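Local coordinates for mandelate racemase/muconate lactonizing enzyme family protein (Roseovarius sp. TM1035, PDB 3T9P), which probably acts as an enolase-superfamily enzyme of the mandelate racemase/muconate lactonizing type, working on a carboxylate substrate that is not assigned, at residues Met23-Leu28 with Leu74-Leu79; Asp83-Ile88 with Arg102-Leu107; Ile145-Glu150 with Glu186-Thr191. All blocks are in the same frame, centred on the assembly; numbering follows the deposited sequence.

Interaction 1. Residues Met23-Leu28 with Leu74-Leu79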
loop_
_atom_site.group_PDB
_atom_site.type_symbol
_atom_site.label_atom_id
_atom_site.label_comp_id
_atom_site.label_asym_id
_atom_site.label_seq_id
_atom_site.Cartn_x
_atom_site.Cartn_y
_atom_site.Cartn_z
ATOM N N MET A 23 -30.536 -6.519 7.585
ATOM C CA MET A 23 -30.075 -5.447 8.521
ATOM C C MET A 23 -28.864 -4.643 7.986
ATOM O O MET A 23 -28.141 -5.138 7.107
ATOM C CB MET A 23 -29.774 -6.031 9.906
ATOM C CG MET A 23 -28.992 -7.301 9.922
ATOM S SD MET A 23 -28.667 -7.822 11.652
ATOM C CE MET A 23 -30.297 -7.991 12.295
ATOM N N ARG A 24 -28.675 -3.461 8.537
ATOM C CA ARG A 24 -27.756 -2.478 7.977
ATOM C C ARG A 24 -26.800 -2.145 9.080
ATOM O O ARG A 24 -27.182 -2.150 10.245
ATOM C CB ARG A 24 -28.507 -1.165 7.577
ATOM C CG ARG A 24 -29.621 -1.247 6.431
ATOM C CD ARG A 24 -29.359 -2.227 5.256
ATOM N NE ARG A 24 -28.680 -1.567 4.147
ATOM C CZ ARG A 24 -28.538 -2.034 2.891
ATOM N NH1 ARG A 24 -29.029 -3.237 2.495
ATOM N NH2 ARG A 24 -27.868 -1.269 2.004
ATOM N N ILE A 25 -25.572 -1.733 8.729
ATOM C CA ILE A 25 -24.617 -1.253 9.751
ATOM C C ILE A 25 -25.026 0.136 10.356
ATOM O O ILE A 25 -25.103 1.151 9.626
ATOM C CB ILE A 25 -23.097 -1.161 9.178
ATOM C CG1 ILE A 25 -22.730 -2.526 8.661
ATOM C CG2 ILE A 25 -22.133 -0.623 10.303
ATOM C CD1 ILE A 25 -21.461 -2.645 7.808
ATOM N N ALA A 26 -25.137 0.199 11.668
ATOM C CA ALA A 26 -25.458 1.441 12.351
ATOM C C ALA A 26 -24.335 2.194 13.030
ATOM O O ALA A 26 -24.341 3.374 13.060
ATOM C CB ALA A 26 -26.583 1.228 13.326
ATOM N N ARG A 27 -23.363 1.529 13.532
ATOM C CA ARG A 27 -22.341 2.056 14.402
ATOM C C ARG A 27 -21.051 1.236 14.310
ATOM O O ARG A 27 -21.084 0.030 14.156
ATOM C CB ARG A 27 -22.837 2.091 15.849
ATOM C CG ARG A 27 -21.838 2.679 16.832
ATOM C CD ARG A 27 -22.410 2.937 18.217
ATOM N NE ARG A 27 -23.432 3.979 18.202
ATOM C CZ ARG A 27 -24.729 3.751 18.343
ATOM N NH1 ARG A 27 -25.173 2.512 18.514
ATOM N NH2 ARG A 27 -25.590 4.761 18.317
ATOM N N LEU A 28 -19.959 1.906 14.315
ATOM C CA LEU A 28 -18.647 1.292 14.319
ATOM C C LEU A 28 -17.783 2.002 15.337
ATOM O O LEU A 28 -17.601 3.155 15.235
ATOM C CB LEU A 28 -17.993 1.298 12.931
ATOM C CG LEU A 28 -18.574 0.346 11.879
ATOM C CD1 LEU A 28 -18.236 0.693 10.510
ATOM C CD2 LEU A 28 -18.315 -1.113 12.098
ATOM N N LEU A 74 -21.087 2.501 6.965
ATOM C CA LEU A 74 -22.357 2.917 7.636
ATOM C C LEU A 74 -23.553 2.842 6.667
ATOM O O LEU A 74 -23.427 3.289 5.486
ATOM C CB LEU A 74 -22.199 4.350 8.181
ATOM C CG LEU A 74 -21.266 4.363 9.384
ATOM C CD1 LEU A 74 -21.042 5.748 9.851
ATOM C CD2 LEU A 74 -21.638 3.453 10.630
ATOM N N GLY A 75 -24.654 2.216 7.110
ATOM C CA GLY A 75 -25.895 2.130 6.326
ATOM C C GLY A 75 -25.862 1.036 5.307
ATOM O O GLY A 75 -26.858 0.862 4.557
ATOM N N THR A 76 -24.767 0.264 5.216
ATOM C CA THR A 76 -24.724 -0.800 4.211
ATOM C C THR A 76 -25.204 -2.149 4.809
ATOM O O THR A 76 -25.319 -2.232 6.017
ATOM C CB THR A 76 -23.259 -1.007 3.567
ATOM O OG1 THR A 76 -22.391 -1.480 4.593
ATOM C CG2 THR A 76 -22.741 0.319 2.965
ATOM N N ASP A 77 -25.367 -3.190 3.967
ATOM C CA ASP A 77 -25.845 -4.541 4.373
ATOM C C ASP A 77 -24.842 -5.196 5.324
ATOM O O ASP A 77 -23.688 -5.526 4.899
ATOM C CB ASP A 77 -26.051 -5.369 3.067
ATOM C CG ASP A 77 -26.644 -6.742 3.300
ATOM O OD1 ASP A 77 -26.760 -7.255 4.464
ATOM O OD2 ASP A 77 -27.001 -7.350 2.251
ATOM N N ALA A 78 -25.283 -5.413 6.582
ATOM C CA ALA A 78 -24.428 -6.051 7.616
ATOM C C ALA A 78 -24.225 -7.526 7.416
ATOM O O ALA A 78 -23.241 -8.074 7.995
ATOM C CB ALA A 78 -24.837 -5.717 9.071
ATOM N N LEU A 79 -25.024 -8.155 6.511
ATOM C CA LEU A 79 -24.959 -9.612 6.380
ATOM C C LEU A 79 -24.393 -10.116 5.062
ATOM O O LEU A 79 -24.247 -11.327 4.853
ATOM C CB LEU A 79 -26.399 -10.221 6.587
ATOM C CG LEU A 79 -26.984 -9.962 8.011
ATOM C CD1 LEU A 79 -28.407 -10.544 7.958
ATOM C CD2 LEU A 79 -26.122 -10.646 9.042
HETATM O O HOH W 1 -29.207 -7.741 5.464
#
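R24 carries its CG beside the backbone N, anti to the carbonyl carbon (chi1 -63°). Its chain bends at chi2 and chi3, which folds the guanidinium back over the backbone of G75-D77. There NE donates to G75 O at 3.1 Å. The oxygen lies in the guanidinium plane, but NE sits above the carbonyl plane of G75, 40° out of it. NH2 adds a weak bond to the same oxygen. One face of the guanidinium covers the T76-D77 peptide, with D77 N over its centre. R24 NH1 stays 4.6 Å from D77 OD2, so the two share attraction of charge but no salt bridge. Backbone bonds also tie the segments: I25 N to T76 O (2.8 Å), G75 N to I25 O (2.8 Å) and A78 N to M23 O (2.9 Å). They dock the link between helices 58-73 and 82-91 on the start of strand 25-32, in the N-terminal alpha+beta domain of the enolase superfamily. D77 OD1 accepts from L79 N in an Asx turn. A water bridges the same oxygen to M23 N. Apolar contacts complete the join. I25 CG1 meets A78 CB at 3.8 Å, and its CG2 lies near L74 CD2. M23 CG rests on the branch of L79, 3.8 Å from L79 CD1. A78 and L79 also touch M114 of helix 98-119.

Interaction 2. Residues Asp83-Ile88 with Arg102-Leu107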
loop_
_atom_site.group_PDB
_atom_site.type_symbol
_atom_site.label_atom_id
_atom_site.label_comp_id
_atom_site.label_asym_id
_atom_site.label_seq_id
_atom_site.Cartn_x
_atom_site.Cartn_y
_atom_site.Cartn_z
ATOM N N ASP A 83 -19.112 -7.274 -1.377
ATOM C CA ASP A 83 -19.122 -6.186 -2.351
ATOM C C ASP A 83 -18.802 -4.788 -1.741
ATOM O O ASP A 83 -18.147 -3.906 -2.390
ATOM C CB ASP A 83 -20.467 -6.146 -3.160
ATOM C CG ASP A 83 -20.416 -5.027 -4.255
ATOM O OD1 ASP A 83 -19.501 -5.134 -5.165
ATOM O OD2 ASP A 83 -21.145 -4.041 -4.156
ATOM N N THR A 84 -19.257 -4.575 -0.478
ATOM C CA THR A 84 -18.971 -3.344 0.237
ATOM C C THR A 84 -17.441 -3.105 0.403
ATOM O O THR A 84 -16.960 -1.972 0.307
ATOM C CB THR A 84 -19.551 -3.388 1.659
ATOM O OG1 THR A 84 -20.978 -3.648 1.608
ATOM C CG2 THR A 84 -19.285 -2.080 2.343
ATOM N N LEU A 85 -16.687 -4.174 0.655
ATOM C CA LEU A 85 -15.224 -4.036 0.853
ATOM C C LEU A 85 -14.577 -3.643 -0.486
ATOM O O LEU A 85 -13.716 -2.736 -0.507
ATOM C CB LEU A 85 -14.638 -5.361 1.355
ATOM C CG LEU A 85 -15.240 -5.973 2.626
ATOM C CD1 LEU A 85 -14.372 -7.225 2.912
ATOM C CD2 LEU A 85 -15.123 -5.115 3.851
ATOM N N ASP A 86 -15.067 -4.209 -1.590
ATOM C CA ASP A 86 -14.671 -3.735 -2.972
ATOM C C ASP A 86 -15.037 -2.273 -3.201
ATOM O O ASP A 86 -14.199 -1.546 -3.682
ATOM C CB ASP A 86 -15.240 -4.563 -4.125
ATOM C CG ASP A 86 -14.820 -6.036 -4.060
ATOM O OD1 ASP A 86 -13.621 -6.277 -3.868
ATOM O OD2 ASP A 86 -15.656 -6.946 -4.233
ATOM N N LEU A 87 -16.251 -1.843 -2.825
ATOM C CA LEU A 87 -16.670 -0.457 -2.920
ATOM C C LEU A 87 -15.825 0.459 -2.093
ATOM O O LEU A 87 -15.495 1.590 -2.536
ATOM C CB LEU A 87 -18.140 -0.233 -2.550
ATOM C CG LEU A 87 -19.057 -0.850 -3.645
ATOM C CD1 LEU A 87 -20.484 -0.930 -3.117
ATOM C CD2 LEU A 87 -19.119 0.004 -4.913
ATOM N N ILE A 88 -15.469 0.014 -0.902
ATOM C CA ILE A 88 -14.562 0.845 -0.081
ATOM C C ILE A 88 -13.270 1.144 -0.854
ATOM O O ILE A 88 -12.815 2.287 -0.957
ATOM C CB ILE A 88 -14.259 0.129 1.249
ATOM C CG1 ILE A 88 -15.560 0.299 2.114
ATOM C CG2 ILE A 88 -12.945 0.748 1.922
ATOM C CD1 ILE A 88 -15.599 -0.755 3.273
ATOM N N ARG A 102 -5.208 -2.912 6.662
ATOM C CA ARG A 102 -5.037 -3.131 8.076
ATOM C C ARG A 102 -6.320 -2.635 8.756
ATOM O O ARG A 102 -6.841 -3.294 9.615
ATOM C CB ARG A 102 -3.851 -2.295 8.584
ATOM C CG ARG A 102 -2.441 -2.871 8.381
ATOM C CD ARG A 102 -1.346 -1.947 8.836
ATOM N NE ARG A 102 -0.031 -2.462 8.534
ATOM C CZ ARG A 102 0.791 -3.044 9.393
ATOM N NH1 ARG A 102 0.507 -3.099 10.675
ATOM N NH2 ARG A 102 1.919 -3.537 8.949
ATOM N N ALA A 103 -6.826 -1.506 8.309
ATOM C CA ALA A 103 -8.054 -0.956 8.842
ATOM C C ALA A 103 -9.340 -1.743 8.459
ATOM O O ALA A 103 -10.177 -2.028 9.288
ATOM C CB ALA A 103 -8.172 0.486 8.515
ATOM N N MET A 104 -9.386 -2.101 7.188
ATOM C CA MET A 104 -10.525 -2.913 6.593
ATOM C C MET A 104 -10.739 -4.208 7.351
ATOM O O MET A 104 -11.868 -4.657 7.503
ATOM C CB MET A 104 -10.245 -3.184 5.107
ATOM C CG MET A 104 -11.342 -4.001 4.413
ATOM S SD MET A 104 -11.003 -4.049 2.587
ATOM C CE MET A 104 -11.573 -2.372 2.257
ATOM N N THR A 105 -9.661 -4.823 7.807
ATOM C CA THR A 105 -9.746 -6.058 8.574
ATOM C C THR A 105 -10.679 -5.882 9.789
ATOM O O THR A 105 -11.354 -6.836 10.132
ATOM C CB THR A 105 -8.340 -6.517 9.054
ATOM O OG1 THR A 105 -7.546 -6.772 7.891
ATOM C CG2 THR A 105 -8.372 -7.693 9.984
ATOM N N GLY A 106 -10.644 -4.723 10.435
ATOM C CA GLY A 106 -11.422 -4.486 11.665
ATOM C C GLY A 106 -12.924 -4.533 11.311
ATOM O O GLY A 106 -13.746 -5.138 12.045
ATOM N N LEU A 107 -13.279 -3.937 10.180
ATOM C CA LEU A 107 -14.673 -4.057 9.661
ATOM C C LEU A 107 -15.068 -5.519 9.308
ATOM O O LEU A 107 -16.090 -6.030 9.756
ATOM C CB LEU A 107 -14.927 -3.157 8.423
ATOM C CG LEU A 107 -16.371 -3.244 7.750
ATOM C CD1 LEU A 107 -17.497 -2.579 8.625
ATOM C CD2 LEU A 107 -16.331 -2.390 6.514
#
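I88 N donates to T84 O at 2.8 Å, a routine bond of helix 82-91. I88 lies on the side of that helix turned to M104 and L107. No hydrogen bond crosses between the two segments. The contact is apolar and buried, carried by two residues one turn apart on each side: L85 and I88 against M104 and L107. M104 reaches across to both L85 and I88. Its CG is anti to the backbone N, SD continues the extended line, and a bend at chi3 (-77°) turns CE toward the other helix. M104 CE meets I88 CG2 tip to tip at 3.4 Å, tighter than usual for two carbons. The same methyl, M104 CE, lies 3.5 Å from L85 O. Further back, L85 CD2 touches M104 CG at 4.0 Å, the two side chains passing at a slant. With an alanine in place of M104, the thioether arm would be gone, which would probably leave a gap beside I88 CG2, while L85 CD2 would keep L107 but lose its contact with M104 CG. The two segments run nearly antiparallel, at 152°, with axes 11.5 Å apart. They belong to consecutive helices, 82-91 and 98-119, of the N-terminal domain of the enolase superfamily. The extended M104 and the branched L85, I88 and L107 fill the space between the axes. L107 adds the remaining contacts: L107 CD2 meets I88 CD1 at 3.7 Å and L85 CD2 at 4.0 Å. Helix 58-73 adds H72 against I88, and I69 and A73 against L107. Helix 287-299 brings H288 to L85 and R289 to M104. D83, which does not touch segment 102-107, forms a salt bridge with R176 of the second subunit.

Interaction 3. Residues Ile145-Glu150 with Glu186-Thr191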
loop_
_atom_site.group_PDB
_atom_site.type_symbol
_atom_site.label_atom_id
_atom_site.label_comp_id
_atom_site.label_asym_id
_atom_site.label_seq_id
_atom_site.Cartn_x
_atom_site.Cartn_y
_atom_site.Cartn_z
ATOM N N ILE A 145 18.148 -14.467 19.829
ATOM C CA ILE A 145 18.408 -15.664 20.581
ATOM C C ILE A 145 19.547 -16.573 20.044
ATOM O O ILE A 145 19.753 -16.689 18.893
ATOM C CB ILE A 145 17.084 -16.454 20.665
ATOM C CG1 ILE A 145 17.153 -17.527 21.732
ATOM C CG2 ILE A 145 16.662 -16.934 19.272
ATOM C CD1 ILE A 145 15.803 -17.984 22.169
ATOM N N THR A 146 20.259 -17.214 20.941
ATOM C CA THR A 146 21.305 -18.153 20.562
ATOM C C THR A 146 20.743 -19.518 20.122
ATOM O O THR A 146 19.693 -19.889 20.529
ATOM C CB THR A 146 22.339 -18.413 21.689
ATOM O OG1 THR A 146 21.723 -19.102 22.748
ATOM C CG2 THR A 146 22.933 -17.132 22.237
ATOM N N PRO A 147 21.523 -20.270 19.369
ATOM C CA PRO A 147 21.113 -21.588 18.945
ATOM C C PRO A 147 20.783 -22.474 20.122
ATOM O O PRO A 147 19.789 -23.126 20.115
ATOM C CB PRO A 147 22.348 -22.086 18.230
ATOM C CG PRO A 147 22.899 -20.876 17.651
ATOM C CD PRO A 147 22.668 -19.803 18.591
ATOM N N GLU A 148 21.612 -22.448 21.141
ATOM C CA GLU A 148 21.389 -23.231 22.314
ATOM C C GLU A 148 20.165 -22.859 23.093
ATOM O O GLU A 148 19.458 -23.691 23.505
ATOM C CB GLU A 148 22.671 -23.295 23.148
ATOM C CG GLU A 148 23.891 -23.841 22.340
ATOM C CD GLU A 148 24.551 -22.814 21.356
ATOM O OE1 GLU A 148 24.254 -21.623 21.383
ATOM O OE2 GLU A 148 25.395 -23.233 20.535
ATOM N N ASP A 149 19.930 -21.577 23.275
ATOM C CA ASP A 149 18.736 -21.125 23.910
ATOM C C ASP A 149 17.451 -21.439 23.115
ATOM O O ASP A 149 16.463 -21.790 23.684
ATOM C CB ASP A 149 18.828 -19.652 24.245
ATOM C CG ASP A 149 19.737 -19.378 25.444
ATOM O OD1 ASP A 149 20.194 -20.306 26.088
ATOM O OD2 ASP A 149 19.976 -18.235 25.737
ATOM N N GLU A 150 17.484 -21.277 21.813
ATOM C CA GLU A 150 16.342 -21.608 20.958
ATOM C C GLU A 150 16.062 -23.106 21.030
ATOM O O GLU A 150 14.972 -23.500 21.204
ATOM C CB GLU A 150 16.602 -21.179 19.513
ATOM C CG GLU A 150 15.371 -21.224 18.621
ATOM C CD GLU A 150 14.350 -20.162 18.986
ATOM O OE1 GLU A 150 14.229 -19.170 18.239
ATOM O OE2 GLU A 150 13.671 -20.320 20.022
ATOM N N GLU A 186 24.822 -20.725 10.276
ATOM C CA GLU A 186 25.635 -21.974 10.213
ATOM C C GLU A 186 25.474 -22.798 11.448
ATOM O O GLU A 186 25.407 -24.030 11.342
ATOM C CB GLU A 186 27.134 -21.687 9.890
ATOM C CG GLU A 186 27.332 -21.310 8.455
ATOM C CD GLU A 186 27.062 -19.797 8.144
ATOM O OE1 GLU A 186 26.849 -18.972 9.074
ATOM O OE2 GLU A 186 27.121 -19.452 6.944
ATOM N N ALA A 187 25.299 -22.161 12.590
ATOM C CA ALA A 187 25.059 -22.830 13.835
ATOM C C ALA A 187 23.614 -23.161 14.172
ATOM O O ALA A 187 23.357 -24.308 14.745
ATOM C CB ALA A 187 25.680 -22.064 14.986
ATOM N N VAL A 188 22.700 -22.211 13.864
ATOM C CA VAL A 188 21.321 -22.295 14.396
ATOM C C VAL A 188 20.614 -23.477 13.654
ATOM O O VAL A 188 19.742 -24.128 14.213
ATOM C CB VAL A 188 20.527 -20.927 14.252
ATOM C CG1 VAL A 188 20.007 -20.751 12.815
ATOM C CG2 VAL A 188 19.410 -20.871 15.163
ATOM N N VAL A 189 21.033 -23.758 12.430
ATOM C CA VAL A 189 20.278 -24.671 11.570
ATOM C C VAL A 189 20.511 -26.113 12.137
ATOM O O VAL A 189 19.531 -26.769 12.612
ATOM C CB VAL A 189 20.682 -24.524 10.087
ATOM C CG1 VAL A 189 20.169 -25.727 9.218
ATOM C CG2 VAL A 189 20.206 -23.187 9.465
ATOM N N PRO A 190 21.816 -26.544 12.203
ATOM C CA PRO A 190 22.052 -27.928 12.778
ATOM C C PRO A 190 21.808 -28.008 14.269
ATOM O O PRO A 190 21.235 -28.997 14.766
ATOM C CB PRO A 190 23.538 -28.265 12.365
ATOM C CG PRO A 190 24.260 -26.922 12.223
ATOM C CD PRO A 190 23.022 -26.028 11.528
ATOM N N THR A 191 22.105 -26.949 15.009
ATOM C CA THR A 191 21.858 -27.063 16.447
ATOM C C THR A 191 20.419 -27.294 16.861
ATOM O O THR A 191 20.155 -28.070 17.789
ATOM C CB THR A 191 22.457 -25.759 17.211
ATOM O OG1 THR A 191 23.829 -25.671 16.881
ATOM C CG2 THR A 191 22.245 -25.785 18.682
#
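P147 and T191 make the nearest apolar approach, with P147 CB 3.7 Å from T191 CG2. The same ring sets its CG against the start of the turn A187-T191. P147 CG is 3.9 Å from V188 CA, 4.0 Å from A187 CB and 4.1 Å from V188 CB. The proline thus lies along one turn of the other helix, meeting two residues at its CG and a third at its CB. E148 adds little: its CG only grazes the T191 methyl. These helices, 147-161 and 184-196, are neighbours in the outer layer of the (beta/alpha)7beta barrel characteristic of the enolase superfamily. They follow the parallel neighbouring strands 132-139 and 165-169, and the contact joins the first turn of helix 147-161 to residues 187-191 of helix 184-196. No hydrogen bond passes between the two segments, but R184 at the start of helix 184-196 donates from NH2 to I145 O. T191 has CG2 anti to its backbone N and OG1 beside that N (chi1 -56°). This sends the methyl to P147 and turns the hydroxyl back to A187 O, to which T191 OG1 donates at 2.6 Å. T191 N bonds the same oxygen, from the opposite face of the carbonyl plane. A187 O is therefore gripped twice, next to the kink where P190 has no N-H to give to the preceding turn. Across the contact, T146 is the N-cap of helix 147-161, and T146 OG1 accepts from D149 N at 3.1 Å. P147 comes directly after that cap, as the first helical residue.

Overall arrangement
Interactions 1 and 2 lie in the same N-terminal domain and touch: L107 packs on L28 and I25, and T84 meets T76. Interaction 1 is partly buried and rich in hydrogen bonds, with apolar contacts alongside: a loop fastened to a strand by backbone bonds and one arginine. Interaction 2 is fully buried and apolar, joining two helices near the second subunit and helix 287-299. Interaction 3 stands apart, its centre about 51 Å from the centre of interaction 1 and about 42 Å from that of interaction 2, on the opposite side of the chain's centre. It too has no hydrogen bond between its segments, but it lies at the barrel's partly exposed periphery and works through a proline and a threonine methyl.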